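Enoyl-CoA hydratase/isomerase (Pseudomonas aeruginosa, PDB 3LAO) probably adds water across the double bond of an enoyl-CoA, possibly the unsaturated side chain of a steroid, as a homotrimer of the enoyl-CoA hydratase/isomerase family. Local coordinates at residues B[44-49]-B[90-96]; B[95-99]-B[122-126]. Where two conformers were deposited one is given. Residue numbers count along the deposited sequence, not the author numbering.

Contact 1 of 2, residues B[44-49]-B[90-96]; sequences LALAMG and PDGGVDP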
ATOM      1  N   LEU B  44     -22.663  -5.077  19.276  1.00 28.63           N
ATOM      2  CA  LEU B  44     -21.556  -5.521  18.437  1.00 30.25           C
ATOM      3  C   LEU B  44     -20.165  -5.336  19.146  1.00 30.63           C
ATOM      4  O   LEU B  44     -19.359  -6.260  19.178  1.00 32.03           O
ATOM      5  CB  LEU B  44     -21.587  -4.847  17.031  1.00 27.23           C
ATOM      6  CG  LEU B  44     -20.381  -5.125  16.072  1.00 33.86           C
ATOM      7  CD1 LEU B  44     -20.191  -6.623  15.841  1.00 31.34           C
ATOM      8  CD2 LEU B  44     -20.489  -4.451  14.713  1.00 22.56           C
ATOM      9  N   ALA B  45     -19.898  -4.162  19.709  1.00 23.17           N
ATOM     10  CA  ALA B  45     -18.670  -3.952  20.466  1.00 20.37           C
ATOM     11  C   ALA B  45     -18.545  -4.895  21.664  1.00 31.17           C
ATOM     12  O   ALA B  45     -17.447  -5.387  21.937  1.00 37.53           O
ATOM     13  CB  ALA B  45     -18.546  -2.522  20.916  1.00 21.51           C
ATOM     14  N   LEU B  46     -19.659  -5.178  22.352  1.00 34.42           N
ATOM     15  CA  LEU B  46     -19.653  -6.172  23.449  1.00 30.91           C
ATOM     16  C   LEU B  46     -19.391  -7.603  22.994  1.00 33.27           C
ATOM     17  O   LEU B  46     -18.692  -8.347  23.667  1.00 32.32           O
ATOM     18  CB  LEU B  46     -20.933  -6.120  24.279  1.00 22.86           C
ATOM     19  CG  LEU B  46     -21.016  -4.944  25.253  1.00 34.85           C
ATOM     20  CD1 LEU B  46     -22.349  -4.951  25.998  1.00 40.03           C
ATOM     21  CD2 LEU B  46     -19.862  -4.918  26.252  1.00 28.06           C
ATOM     22  N   ALA B  47     -19.996  -7.985  21.870  1.00 39.16           N
ATOM     23  CA  ALA B  47     -19.723  -9.254  21.214  1.00 29.26           C
ATOM     24  C   ALA B  47     -18.230  -9.381  20.826  1.00 35.24           C
ATOM     25  O   ALA B  47     -17.637 -10.444  21.008  1.00 37.04           O
ATOM     26  CB  ALA B  47     -20.601  -9.413  19.980  1.00 17.83           C
HETATM   27  N   MSE B  48     -17.624  -8.318  20.302  0.52 32.58           N
HETATM   28  CA  MSE B  48     -16.188  -8.389  20.018  0.52 31.32           C
HETATM   29  C   MSE B  48     -15.350  -8.507  21.293  0.52 31.36           C
HETATM   30  O   MSE B  48     -14.440  -9.315  21.354  0.52 31.85           O
HETATM   31  CB  MSE B  48     -15.707  -7.212  19.184  0.52 27.02           C
HETATM   32  CG  MSE B  48     -14.732  -7.669  18.123  0.52 34.92           C
HETATM   33 SE   MSE B  48     -15.663  -8.560  16.657  0.52 27.40          SE
HETATM   34  CE  MSE B  48     -16.234  -6.984  15.641  0.52 76.47           C
ATOM     35  N   GLY B  49     -15.670  -7.705  22.303  1.00 29.31           N
ATOM     36  CA  GLY B  49     -14.982  -7.789  23.582  1.00 29.14           C
ATOM     37  C   GLY B  49     -15.034  -9.213  24.125  1.00 35.47           C
ATOM     38  O   GLY B  49     -14.057  -9.750  24.634  1.00 36.53           O
ATOM     39  N   PRO B  90     -18.983   0.603  25.267  1.00 35.18           N
ATOM     40  CA  PRO B  90     -19.144   0.148  26.643  1.00 34.87           C
ATOM     41  C   PRO B  90     -17.802  -0.316  27.160  1.00 33.72           C
ATOM     42  O   PRO B  90     -17.021  -0.719  26.286  1.00 30.45           O
ATOM     43  CB  PRO B  90     -20.023  -1.088  26.474  1.00 36.79           C
ATOM     44  CG  PRO B  90     -20.663  -0.944  25.131  1.00 36.10           C
ATOM     45  CD  PRO B  90     -19.680  -0.248  24.291  1.00 32.81           C
ATOM     46  N   ASP B  91     -17.575  -0.334  28.489  1.00 29.05           N
ATOM     47  CA  ASP B  91     -16.365  -0.936  29.057  1.00 36.73           C
ATOM     48  C   ASP B  91     -16.210  -2.376  28.590  1.00 38.45           C
ATOM     49  O   ASP B  91     -17.171  -3.110  28.454  1.00 45.19           O
ATOM     50  CB  ASP B  91     -16.342  -0.878  30.594  1.00 41.69           C
ATOM     51  CG  ASP B  91     -16.313   0.523  31.109  1.00 51.93           C
ATOM     52  OD1 ASP B  91     -16.524   1.420  30.267  1.00 63.34           O
ATOM     53  OD2 ASP B  91     -16.109   0.744  32.332  1.00 49.68           O
ATOM     54  N   GLY B  92     -15.003  -2.797  28.315  1.00 38.50           N
ATOM     55  CA  GLY B  92     -14.904  -4.139  27.776  1.00 54.36           C
ATOM     56  C   GLY B  92     -15.715  -4.395  26.503  1.00 51.78           C
ATOM     57  O   GLY B  92     -16.071  -5.532  26.208  1.00 50.00           O
ATOM     58  N   GLY B  93     -16.020  -3.342  25.752  1.00 46.33           N
ATOM     59  CA  GLY B  93     -16.356  -3.514  24.352  1.00 42.42           C
ATOM     60  C   GLY B  93     -15.082  -3.249  23.577  1.00 38.18           C
ATOM     61  O   GLY B  93     -14.194  -2.585  24.083  1.00 41.08           O
ATOM     62  N   VAL B  94     -14.990  -3.768  22.367  1.00 35.35           N
ATOM     63  CA  VAL B  94     -13.913  -3.431  21.416  1.00 31.56           C
ATOM     64  C   VAL B  94     -14.573  -2.775  20.198  1.00 35.30           C
ATOM     65  O   VAL B  94     -15.595  -3.258  19.720  1.00 42.36           O
ATOM     66  CB  VAL B  94     -13.228  -4.729  20.942  1.00 32.53           C
ATOM     67  CG1 VAL B  94     -12.187  -4.453  19.873  1.00 33.96           C
ATOM     68  CG2 VAL B  94     -12.640  -5.489  22.137  1.00 33.00           C
ATOM     69  N   ASP B  95     -14.030  -1.662  19.726  1.00 33.88           N
ATOM     70  CA  ASP B  95     -14.553  -0.950  18.567  1.00 29.15           C
ATOM     71  C   ASP B  95     -14.479  -1.822  17.298  1.00 35.04           C
ATOM     72  O   ASP B  95     -13.397  -2.204  16.864  1.00 38.01           O
ATOM     73  CB  ASP B  95     -13.756   0.335  18.378  1.00 34.11           C
ATOM     74  CG  ASP B  95     -14.262   1.177  17.225  1.00 39.69           C
ATOM     75  OD1 ASP B  95     -15.213   0.738  16.563  1.00 41.68           O
ATOM     76  OD2 ASP B  95     -13.718   2.276  16.987  1.00 40.22           O
ATOM     77  N   PRO B  96     -15.645  -2.191  16.744  1.00 38.25           N
ATOM     78  CA  PRO B  96     -15.729  -2.926  15.486  1.00 41.31           C
ATOM     79  C   PRO B  96     -14.981  -2.220  14.374  1.00 43.35           C
ATOM     80  O   PRO B  96     -14.337  -2.870  13.571  1.00 47.29           O
ATOM     81  CB  PRO B  96     -17.232  -2.909  15.181  1.00 39.75           C
ATOM     82  CG  PRO B  96     -17.840  -2.935  16.560  1.00 42.51           C
ATOM     83  CD  PRO B  96     -16.976  -2.010  17.356  1.00 38.18           C
TER
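The ring of Pro96 lies across the flank of the helix, its CG 3.4 Å from Leu44 CG and its CD 3.9 Å from Ala45 CB, while the selenomethionine Met48 reaches back along the helix to bring its CE to 4.2 Å from Pro96 CB. Further along, Met48 CB meets Val94 CB at 3.9 Å, and Leu46 CD2 rests on Pro90 CB at 3.8 Å. An irregular segment can thus follow a helix closely when small residues let the backbones approach: the CA atoms of Leu46 and Gly93 are 4.3 Å apart. Ala45 O, already the acceptor for Gly49 N at 2.9 Å within the helix, also takes a hydrogen bond from Val94 N at 3.0 Å. Two CA-H...O contacts support it, Gly93 CA to Ala45 O and Ala45 CA to Val94 O, both 3.2 Å. In the crotonase fold, helix 38-53 belongs to the beta-alpha-beta crossover from strand 22-27 to the parallel strand 59-64; Leu44 and Met48, which touch Pro96, also touch Ile25 of that first strand, so the loop before strand 108-112 runs along the flank of the helix, where the helix meets the sheet. The loop approaches through a type II turn from Pro90 to Gly93, closed by Gly93 N to Pro90 O at 2.9 Å. Gly92 holds the third position with a phi of 56°, a conformation readily taken by a residue lacking CB. Gly49 is small for a different reason: its CA lies 3.6 Å from Gly92 O, and a CB there would stand only 2.1 Å from that oxygen.

Contact 2 of 2, residues B[95-99]-B[122-126]; sequences DPWGV and ELMLN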
ATOM      1  N   ASP B  95     -14.030  -1.662  19.726  1.00 33.88           N
ATOM      2  CA  ASP B  95     -14.553  -0.950  18.567  1.00 29.15           C
ATOM      3  C   ASP B  95     -14.479  -1.822  17.298  1.00 35.04           C
ATOM      4  O   ASP B  95     -13.397  -2.204  16.864  1.00 38.01           O
ATOM      5  CB  ASP B  95     -13.756   0.335  18.378  1.00 34.11           C
ATOM      6  CG  ASP B  95     -14.262   1.177  17.225  1.00 39.69           C
ATOM      7  OD1 ASP B  95     -15.213   0.738  16.563  1.00 41.68           O
ATOM      8  OD2 ASP B  95     -13.718   2.276  16.987  1.00 40.22           O
ATOM      9  N   PRO B  96     -15.645  -2.191  16.744  1.00 38.25           N
ATOM     10  CA  PRO B  96     -15.729  -2.926  15.486  1.00 41.31           C
ATOM     11  C   PRO B  96     -14.981  -2.220  14.374  1.00 43.35           C
ATOM     12  O   PRO B  96     -14.337  -2.870  13.571  1.00 47.29           O
ATOM     13  CB  PRO B  96     -17.232  -2.909  15.181  1.00 39.75           C
ATOM     14  CG  PRO B  96     -17.840  -2.935  16.560  1.00 42.51           C
ATOM     15  CD  PRO B  96     -16.976  -2.010  17.356  1.00 38.18           C
ATOM     16  N   TRP B  97     -15.097  -0.903  14.319  1.00 34.83           N
ATOM     17  CA  TRP B  97     -14.393  -0.116  13.343  1.00 29.88           C
ATOM     18  C   TRP B  97     -12.888   0.012  13.547  1.00 34.93           C
ATOM     19  O   TRP B  97     -12.202   0.605  12.729  1.00 44.35           O
ATOM     20  CB  TRP B  97     -15.074   1.231  13.224  1.00 28.15           C
ATOM     21  CG  TRP B  97     -16.323   1.019  12.397  1.00 41.10           C
ATOM     22  CD1 TRP B  97     -16.423   1.104  11.053  1.00 46.64           C
ATOM     23  CD2 TRP B  97     -17.599   0.587  12.868  1.00 39.76           C
ATOM     24  NE1 TRP B  97     -17.688   0.792  10.647  1.00 47.93           N
ATOM     25  CE2 TRP B  97     -18.435   0.466  11.746  1.00 47.53           C
ATOM     26  CE3 TRP B  97     -18.119   0.296  14.131  1.00 34.46           C
ATOM     27  CZ2 TRP B  97     -19.771   0.079  11.843  1.00 43.87           C
ATOM     28  CZ3 TRP B  97     -19.434  -0.105  14.229  1.00 41.38           C
ATOM     29  CH2 TRP B  97     -20.250  -0.209  13.093  1.00 45.83           C
ATOM     30  N   GLY B  98     -12.388  -0.569  14.622  1.00 36.60           N
ATOM     31  CA  GLY B  98     -10.980  -0.498  14.982  1.00 40.26           C
ATOM     32  C   GLY B  98     -10.344   0.882  15.052  1.00 48.74           C
ATOM     33  O   GLY B  98      -9.164   1.038  14.745  1.00 52.70           O
ATOM     34  N   VAL B  99     -11.100   1.891  15.461  1.00 50.10           N
ATOM     35  CA  VAL B  99     -10.549   3.240  15.483  1.00 45.03           C
ATOM     36  C   VAL B  99     -10.177   3.663  16.895  1.00 50.91           C
ATOM     37  O   VAL B  99      -9.178   4.340  17.111  1.00 60.60           O
ATOM     38  CB  VAL B  99     -11.517   4.229  14.803  1.00 48.69           C
ATOM     39  CG1 VAL B  99     -11.170   5.657  15.130  1.00 42.12           C
ATOM     40  CG2 VAL B  99     -11.500   4.014  13.289  1.00 51.96           C
ATOM     41  N   GLU B 122     -16.391   0.313   5.887  1.00 28.91           N
ATOM     42  CA  GLU B 122     -15.314   0.498   6.850  1.00 28.49           C
ATOM     43  C   GLU B 122     -15.274  -0.677   7.801  1.00 32.28           C
ATOM     44  O   GLU B 122     -14.217  -1.094   8.255  1.00 36.94           O
ATOM     45  CB  GLU B 122     -15.491   1.803   7.627  1.00 21.36           C
ATOM     46  CG  GLU B 122     -14.235   2.726   7.574  1.00 92.97           C
ATOM     47  CD  GLU B 122     -13.154   2.349   8.644  1.00124.17           C
ATOM     48  OE1 GLU B 122     -12.247   1.532   8.337  1.00122.74           O
ATOM     49  OE2 GLU B 122     -13.202   2.881   9.788  1.00122.17           O
ATOM     50  N   LEU B 123     -16.440  -1.242   8.069  1.00 33.09           N
ATOM     51  CA  LEU B 123     -16.525  -2.346   8.990  1.00 34.73           C
ATOM     52  C   LEU B 123     -15.847  -3.524   8.311  1.00 37.17           C
ATOM     53  O   LEU B 123     -15.069  -4.252   8.919  1.00 37.66           O
ATOM     54  CB  LEU B 123     -17.984  -2.642   9.265  1.00 40.37           C
ATOM     55  CG  LEU B 123     -18.353  -3.608  10.370  1.00 39.48           C
ATOM     56  CD1 LEU B 123     -17.683  -3.184  11.673  1.00 39.19           C
ATOM     57  CD2 LEU B 123     -19.874  -3.616  10.491  1.00 36.59           C
HETATM   58  N   MSE B 124     -16.113  -3.663   7.021  1.00 35.30           N
HETATM   59  CA  MSE B 124     -15.521  -4.725   6.244  1.00 38.74           C
HETATM   60  C   MSE B 124     -13.999  -4.627   6.116  1.00 36.68           C
HETATM   61  O   MSE B 124     -13.305  -5.642   6.106  1.00 43.53           O
HETATM   62  CB  MSE B 124     -16.145  -4.719   4.866  1.00 42.50           C
HETATM   63  CG  MSE B 124     -15.812  -5.917   4.071  1.00 40.49           C
HETATM   64 SE   MSE B 124     -16.531  -5.710   2.297  0.69 43.42          SE
HETATM   65  CE  MSE B 124     -15.397  -4.271   1.650  1.00 24.14           C
ATOM     66  N   LEU B 125     -13.467  -3.414   6.023  1.00 36.03           N
ATOM     67  CA  LEU B 125     -12.020  -3.248   5.820  1.00 34.00           C
ATOM     68  C   LEU B 125     -11.229  -3.390   7.116  1.00 36.80           C
ATOM     69  O   LEU B 125     -10.019  -3.337   7.107  1.00 40.13           O
ATOM     70  CB  LEU B 125     -11.698  -1.890   5.219  1.00 27.58           C
ATOM     71  CG  LEU B 125     -12.295  -1.593   3.849  1.00 33.50           C
ATOM     72  CD1 LEU B 125     -12.141  -0.101   3.509  1.00 20.28           C
ATOM     73  CD2 LEU B 125     -11.620  -2.498   2.827  1.00 40.61           C
ATOM     74  N   ASN B 126     -11.926  -3.528   8.230  1.00 28.76           N
ATOM     75  CA  ASN B 126     -11.283  -3.730   9.488  1.00 28.39           C
ATOM     76  C   ASN B 126     -11.074  -5.222   9.742  1.00 31.30           C
ATOM     77  O   ASN B 126     -10.539  -5.633  10.756  1.00 45.97           O
ATOM     78  CB  ASN B 126     -12.143  -3.132  10.586  1.00 36.50           C
ATOM     79  CG  ASN B 126     -11.419  -3.070  11.911  1.00 48.40           C
ATOM     80  OD1 ASN B 126     -10.402  -2.375  12.035  1.00 56.26           O
ATOM     81  ND2 ASN B 126     -11.914  -3.814  12.905  1.00 42.26           N
TER
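Trp97, Leu123 and Asn126 bury the most surface here and meet in different ways. The Leu123 methyl CD1 sits over the Trp97 six-membered ring, 3.8 Å from its centroid and 14° off the normal, a CH-pi contact; the same CD1 is 3.5 Å from Pro96 CB. Glu122 CB approaches the indole at its edge, 3.6 Å from Trp97 CD1, and Trp97 NE1 is hydrogen-bonded to Ala119 O, one turn earlier on helix 119-125. The amino end of this helix helps to form the oxyanion hole in crotonase relatives. Asn126 faces the type I turn from Asp95 to Gly98: its OD1 is 3.5 Å from Gly98 CA, and a CB on that glycine would clash with it. Pro96 O and Asn126 ND2 come to 2.7 Å, but at an angle too poor for a hydrogen bond; with none between the segments, their fit rests largely on packing and shape, while Arg156 supplies polar ties to both, a hydrogen bond to Trp97 O and a salt bridge to Glu122 OE1.

After strands 14-19 and 22-27 the chain enters helix 38-53, the first partner in these contacts. Contact 1 closes a loop that runs through strand 59-64 and helix 75-78 before residues 90-96 come back to the helix. Contact 2 starts as contact 1 ends, with Asp95 and Pro96 common to both, and closes a shorter loop through strands 108-112 and 115-117 to helix 119-125. The two loops therefore follow one another and neither enclose nor cross each other. With their centres about 12 Å apart, the contacts make one irregular segment a bridge between two helices, from 38-53 nearer the periphery to 119-125 near the centre of the chain.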